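Local coordinates for beta-lactamase (Klebsiella pneumoniae, PDB 6KBY), which probably hydrolyses the beta-lactam ring of antibiotics as a class C serine beta-lactamase, and is captured here with adenosine monophosphate bound covalently in its active site, at residues F67-L72 against Y228-T233; F328-A333 against V343-K348. All coordinates share one frame; numbering follows the deposited sequence.

Contact 1: residues F67-L72 against Y228-T233; sequences FEVGSL and YGIKTT. With AMP (adenosine monophosphate), chain B.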
# COMPACT_ATOMS: atom_id res chain seq x y z
N PHE A 67 -4.91 -6.77 10.73
CA PHE A 67 -5.02 -7.48 9.47
C PHE A 67 -3.70 -7.37 8.72
O PHE A 67 -3.01 -6.35 8.80
CB PHE A 67 -6.10 -6.85 8.56
CG PHE A 67 -7.51 -6.97 9.08
CD1 PHE A 67 -8.00 -6.10 10.05
CD2 PHE A 67 -8.38 -7.90 8.54
CE1 PHE A 67 -9.31 -6.20 10.50
CE2 PHE A 67 -9.69 -8.01 8.98
CZ PHE A 67 -10.16 -7.15 9.96
N GLU A 68 -3.36 -8.42 7.98
CA GLU A 68 -2.30 -8.30 6.98
C GLU A 68 -2.81 -7.43 5.85
O GLU A 68 -3.95 -7.57 5.40
CB GLU A 68 -1.94 -9.68 6.43
CG GLU A 68 -1.38 -10.60 7.49
CD GLU A 68 -1.20 -12.04 7.05
OE1 GLU A 68 -1.40 -12.36 5.86
OE2 GLU A 68 -0.86 -12.87 7.92
N VAL A 69 -1.95 -6.53 5.37
CA VAL A 69 -2.32 -5.66 4.27
C VAL A 69 -1.50 -5.88 3.02
O VAL A 69 -1.70 -5.17 2.02
CB VAL A 69 -2.36 -4.18 4.68
CG1 VAL A 69 -3.39 -3.99 5.80
CG2 VAL A 69 -0.99 -3.70 5.13
N GLY A 70 -0.60 -6.87 3.01
CA GLY A 70 0.12 -7.19 1.79
C GLY A 70 0.74 -5.96 1.16
O GLY A 70 1.45 -5.23 1.83
N SER A 71 0.42 -5.66 -0.11
CA SER A 71 1.09 -4.58 -0.83
C SER A 71 0.76 -3.17 -0.38
O SER A 71 1.40 -2.24 -0.88
CB SER A 71 0.85 -4.69 -2.33
OG SER A 71 1.43 -5.88 -2.80
N LEU A 72 -0.20 -2.95 0.52
CA LEU A 72 -0.23 -1.63 1.13
C LEU A 72 1.13 -1.33 1.73
O LEU A 72 1.54 -0.17 1.80
CB LEU A 72 -1.31 -1.50 2.19
CG LEU A 72 -2.75 -1.67 1.70
CD1 LEU A 72 -3.73 -1.24 2.78
CD2 LEU A 72 -2.95 -0.88 0.43
N TYR A 228 5.49 -6.61 1.49
CA TYR A 228 4.21 -7.16 1.94
C TYR A 228 4.12 -7.41 3.44
O TYR A 228 3.23 -8.15 3.85
CB TYR A 228 3.88 -8.46 1.17
CG TYR A 228 4.97 -9.53 1.25
CD1 TYR A 228 5.14 -10.32 2.39
CD2 TYR A 228 5.85 -9.73 0.19
CE1 TYR A 228 6.15 -11.29 2.47
CE2 TYR A 228 6.86 -10.70 0.25
CZ TYR A 228 7.01 -11.47 1.40
OH TYR A 228 8.02 -12.42 1.50
N GLY A 229 4.96 -6.81 4.28
CA GLY A 229 5.06 -7.24 5.66
C GLY A 229 4.15 -6.61 6.70
O GLY A 229 4.12 -7.11 7.83
N ILE A 230 3.40 -5.55 6.40
CA ILE A 230 2.71 -4.79 7.44
C ILE A 230 1.46 -5.53 7.92
O ILE A 230 0.66 -6.02 7.12
CB ILE A 230 2.36 -3.38 6.94
CG1 ILE A 230 3.63 -2.55 6.69
CG2 ILE A 230 1.41 -2.68 7.91
CD1 ILE A 230 4.30 -2.03 7.95
N LYS A 231 1.29 -5.56 9.25
CA LYS A 231 0.03 -5.90 9.91
C LYS A 231 -0.41 -4.67 10.69
O LYS A 231 0.41 -4.05 11.37
CB LYS A 231 0.22 -7.08 10.88
CG LYS A 231 0.66 -8.39 10.24
CD LYS A 231 2.19 -8.47 10.15
CE LYS A 231 2.68 -9.54 9.22
NZ LYS A 231 4.15 -9.43 9.28
N THR A 232 -1.69 -4.31 10.59
CA THR A 232 -2.13 -3.03 11.12
C THR A 232 -3.64 -3.04 11.33
O THR A 232 -4.34 -3.96 10.89
CB THR A 232 -1.68 -1.89 10.19
OG1 THR A 232 -2.03 -0.63 10.76
CG2 THR A 232 -2.33 -2.03 8.83
N THR A 233 -4.13 -2.02 12.01
CA THR A 233 -5.56 -1.83 12.23
C THR A 233 -6.12 -0.84 11.22
O THR A 233 -5.40 -0.02 10.65
CB THR A 233 -5.84 -1.30 13.64
OG1 THR A 233 -5.31 0.03 13.74
CG2 THR A 233 -5.23 -2.19 14.72
P AMP B . 0.49 -7.01 -3.29
O1P AMP B . -0.50 -7.32 -2.21
O2P AMP B . -0.03 -6.59 -4.64
O5' AMP B . 1.50 -8.22 -3.46
C5' AMP B . 2.12 -8.80 -2.31
C4' AMP B . 1.58 -10.18 -2.03
O4' AMP B . 2.01 -11.10 -3.06
C3' AMP B . 2.06 -10.81 -0.73
O3' AMP B . 1.33 -10.38 0.40
C2' AMP B . 1.96 -12.30 -1.02
O2' AMP B . 0.61 -12.74 -0.91
C1' AMP B . 2.36 -12.34 -2.49
N9 AMP B . 3.82 -12.52 -2.65
C8 AMP B . 4.68 -11.60 -3.12
N7 AMP B . 5.95 -12.08 -3.15
C5 AMP B . 5.91 -13.34 -2.67
C6 AMP B . 6.89 -14.42 -2.42
N6 AMP B . 8.20 -14.23 -2.69
N1 AMP B . 6.43 -15.59 -1.91
C2 AMP B . 5.13 -15.78 -1.63
N3 AMP B . 4.18 -14.84 -1.84
C4 AMP B . 4.50 -13.63 -2.34
O HOH W 1 0.86 -8.11 5.28
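Phe67 and Thr232 form an antiparallel hydrogen-bonded pair, with Phe67 N reaching Thr232 O at 2.9 Å and Thr232 N returning to Phe67 O. Two residues on, past the non-hydrogen-bonded pair Glu68-Lys231, Val69 N gives Ile230 O a nearly straight bond (N-H...O 164°). Water 1 extends this ladder, accepting from Gly70 N and donating to both Tyr228 O and Ile230 O. Val69 turns one methyl to each of two neighbours, crossing Thr232 at about a right angle: CG1 against Thr232 CG2 and CG2 against Ile230 CG2, both at 3.8 Å.

The Tyr228 side chain runs along the ligand. Its CB lies 3.3 Å from AMP O3', CG meets C3', CD2 reaches C8 and C3', and CE2 comes to 3.8 Å from N7 of the adenine; OH is hydrogen-bonded to Glu221 N. CG sits between the backbone N and carbonyl carbon (chi1 55°), which swings the ring along the nucleoside. Ser71 OG is bonded to the AMP phosphorus, while Ser71 N donates to O1P at 2.8 Å. The result is an adenylylated serine, joined to AMP through a phosphodiester, and the backbone N-H would help to stabilise the phosphoryl oxygen's negative charge.

Contact 2: residues F328-A333 against V343-K348; sequences FGAYIA and VMLANK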
# COMPACT_ATOMS: atom_id res chain seq x y z
N PHE A 328 -5.71 -12.57 3.03
CA PHE A 328 -6.24 -11.25 3.32
C PHE A 328 -6.39 -10.41 2.06
O PHE A 328 -5.64 -10.57 1.09
CB PHE A 328 -5.32 -10.46 4.27
CG PHE A 328 -5.28 -10.97 5.68
CD1 PHE A 328 -4.52 -12.08 6.02
CD2 PHE A 328 -5.99 -10.32 6.68
CE1 PHE A 328 -4.46 -12.52 7.33
CE2 PHE A 328 -5.94 -10.76 7.98
CZ PHE A 328 -5.17 -11.87 8.31
N GLY A 329 -7.33 -9.47 2.10
CA GLY A 329 -7.54 -8.54 1.01
C GLY A 329 -7.85 -7.15 1.52
O GLY A 329 -8.79 -6.98 2.32
N ALA A 330 -7.07 -6.16 1.07
CA ALA A 330 -7.11 -4.80 1.58
C ALA A 330 -7.17 -3.80 0.44
O ALA A 330 -6.75 -4.08 -0.69
CB ALA A 330 -5.88 -4.52 2.45
N TYR A 331 -7.65 -2.60 0.75
CA TYR A 331 -7.68 -1.52 -0.23
C TYR A 331 -7.73 -0.19 0.50
O TYR A 331 -8.42 -0.07 1.52
CB TYR A 331 -8.91 -1.66 -1.15
CG TYR A 331 -9.01 -0.62 -2.25
CD1 TYR A 331 -8.04 -0.51 -3.23
CD2 TYR A 331 -10.11 0.23 -2.32
CE1 TYR A 331 -8.14 0.42 -4.26
CE2 TYR A 331 -10.21 1.17 -3.34
CZ TYR A 331 -9.23 1.26 -4.30
OH TYR A 331 -9.37 2.20 -5.30
N ILE A 332 -7.01 0.79 -0.04
CA ILE A 332 -7.08 2.18 0.41
C ILE A 332 -7.35 3.06 -0.79
O ILE A 332 -6.71 2.89 -1.84
CB ILE A 332 -5.76 2.64 1.05
CG1 ILE A 332 -5.59 2.01 2.43
CG2 ILE A 332 -5.68 4.19 1.11
CD1 ILE A 332 -4.34 2.40 3.16
N ALA A 333 -8.25 4.03 -0.63
CA ALA A 333 -8.41 5.09 -1.61
C ALA A 333 -8.69 6.40 -0.90
O ALA A 333 -9.37 6.42 0.13
CB ALA A 333 -9.55 4.79 -2.59
N VAL A 343 -10.48 2.93 4.07
CA VAL A 343 -9.66 1.74 4.26
C VAL A 343 -10.62 0.56 4.37
O VAL A 343 -11.56 0.60 5.18
CB VAL A 343 -8.84 1.85 5.56
CG1 VAL A 343 -7.97 0.62 5.76
CG2 VAL A 343 -8.02 3.13 5.58
N MET A 344 -10.40 -0.48 3.57
CA MET A 344 -11.21 -1.70 3.65
C MET A 344 -10.28 -2.87 3.90
O MET A 344 -9.45 -3.18 3.04
CB MET A 344 -11.98 -1.92 2.35
CG MET A 344 -13.02 -0.86 2.05
SD MET A 344 -13.55 -0.87 0.32
CE MET A 344 -14.14 -2.55 0.13
N LEU A 345 -10.43 -3.52 5.05
CA LEU A 345 -9.60 -4.66 5.42
C LEU A 345 -10.47 -5.90 5.56
O LEU A 345 -11.54 -5.85 6.17
CB LEU A 345 -8.87 -4.41 6.74
CG LEU A 345 -8.08 -3.11 6.82
CD1 LEU A 345 -7.35 -3.01 8.14
CD2 LEU A 345 -7.11 -2.99 5.65
N ALA A 346 -9.99 -7.02 5.03
CA ALA A 346 -10.69 -8.29 5.09
C ALA A 346 -9.69 -9.41 5.35
O ALA A 346 -8.55 -9.35 4.88
CB ALA A 346 -11.41 -8.61 3.78
N ASN A 347 -10.14 -10.44 6.07
CA ASN A 347 -9.34 -11.65 6.27
C ASN A 347 -9.72 -12.78 5.31
O ASN A 347 -9.70 -13.97 5.66
CB ASN A 347 -9.32 -12.09 7.73
CG ASN A 347 -10.68 -12.48 8.26
OD1 ASN A 347 -11.69 -12.28 7.59
ND2 ASN A 347 -10.71 -13.02 9.48
N LYS A 348 -10.05 -12.39 4.08
CA LYS A 348 -10.04 -13.29 2.94
C LYS A 348 -9.63 -12.45 1.74
O LYS A 348 -10.00 -11.27 1.65
CB LYS A 348 -11.39 -13.96 2.70
CG LYS A 348 -11.43 -14.86 1.47
CD LYS A 348 -12.70 -15.67 1.40
CE LYS A 348 -12.62 -16.88 2.31
NZ LYS A 348 -11.66 -17.90 1.80
O HOH W 2 -10.79 -5.23 1.47
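Met344 O is approached by three groups: Tyr331 N donates to it at 3.0 Å in the carbonyl plane, Ala330 CA lies 3.2 Å from it in a CA-H...O contact, and water 2 adds a weak bond. The same water donates to Gly329 O at 2.8 Å, bridging the two strands. Met344 N meets Tyr331 O almost head-on, with an N-H...O angle of 170°. Gly329 N sits above the carbonyl plane of Ala346 O, and the return bond from Ala346 N to Gly329 O is weak.

The Phe328 ring lies at the end of the pairing. Its CG is anti to the carbonyl carbon (chi1 -70°), which lays CD2 3.3 Å from Ala346 O and CE2 3.6 Å from Asn347 CB. On one face, Ala330 CB touches Leu345 CD2 at 3.8 Å, and Ile332 lies alongside Val343. On the other, Met344 SD lies at the edge of the Tyr331 ring.

This hairpin sits in the large antiparallel sheet between strands 34-41 and 317-325; the latter carries Ser324 of the AMP site, so the hairpin backs the edge of the active site. Tyr331 and Met344 pack on helix 352-364, while Ile332, Val343 and Leu345 face helix 234-244.

Overall arrangement
From the N terminus, the chain first passes through 67-72, makes a long excursion of 155 residues, with far more helix than strand, and returns at 228-233 to close contact 1. Contact 2 opens later and closes the short hairpin between strands 328-335 and 340-346, so the two loops follow in series and neither nest nor cross. Contact 1 belongs to a small three-stranded sheet and contact 2 to the large one, yet they touch, with centres about 9 Å apart: Phe67 packs on Phe328 and Leu345, and Leu72 on Ile332. Helix 234-244 leaves directly from contact 1 and packs against both through Leu237, tying the serine-bearing segment to the central sheet.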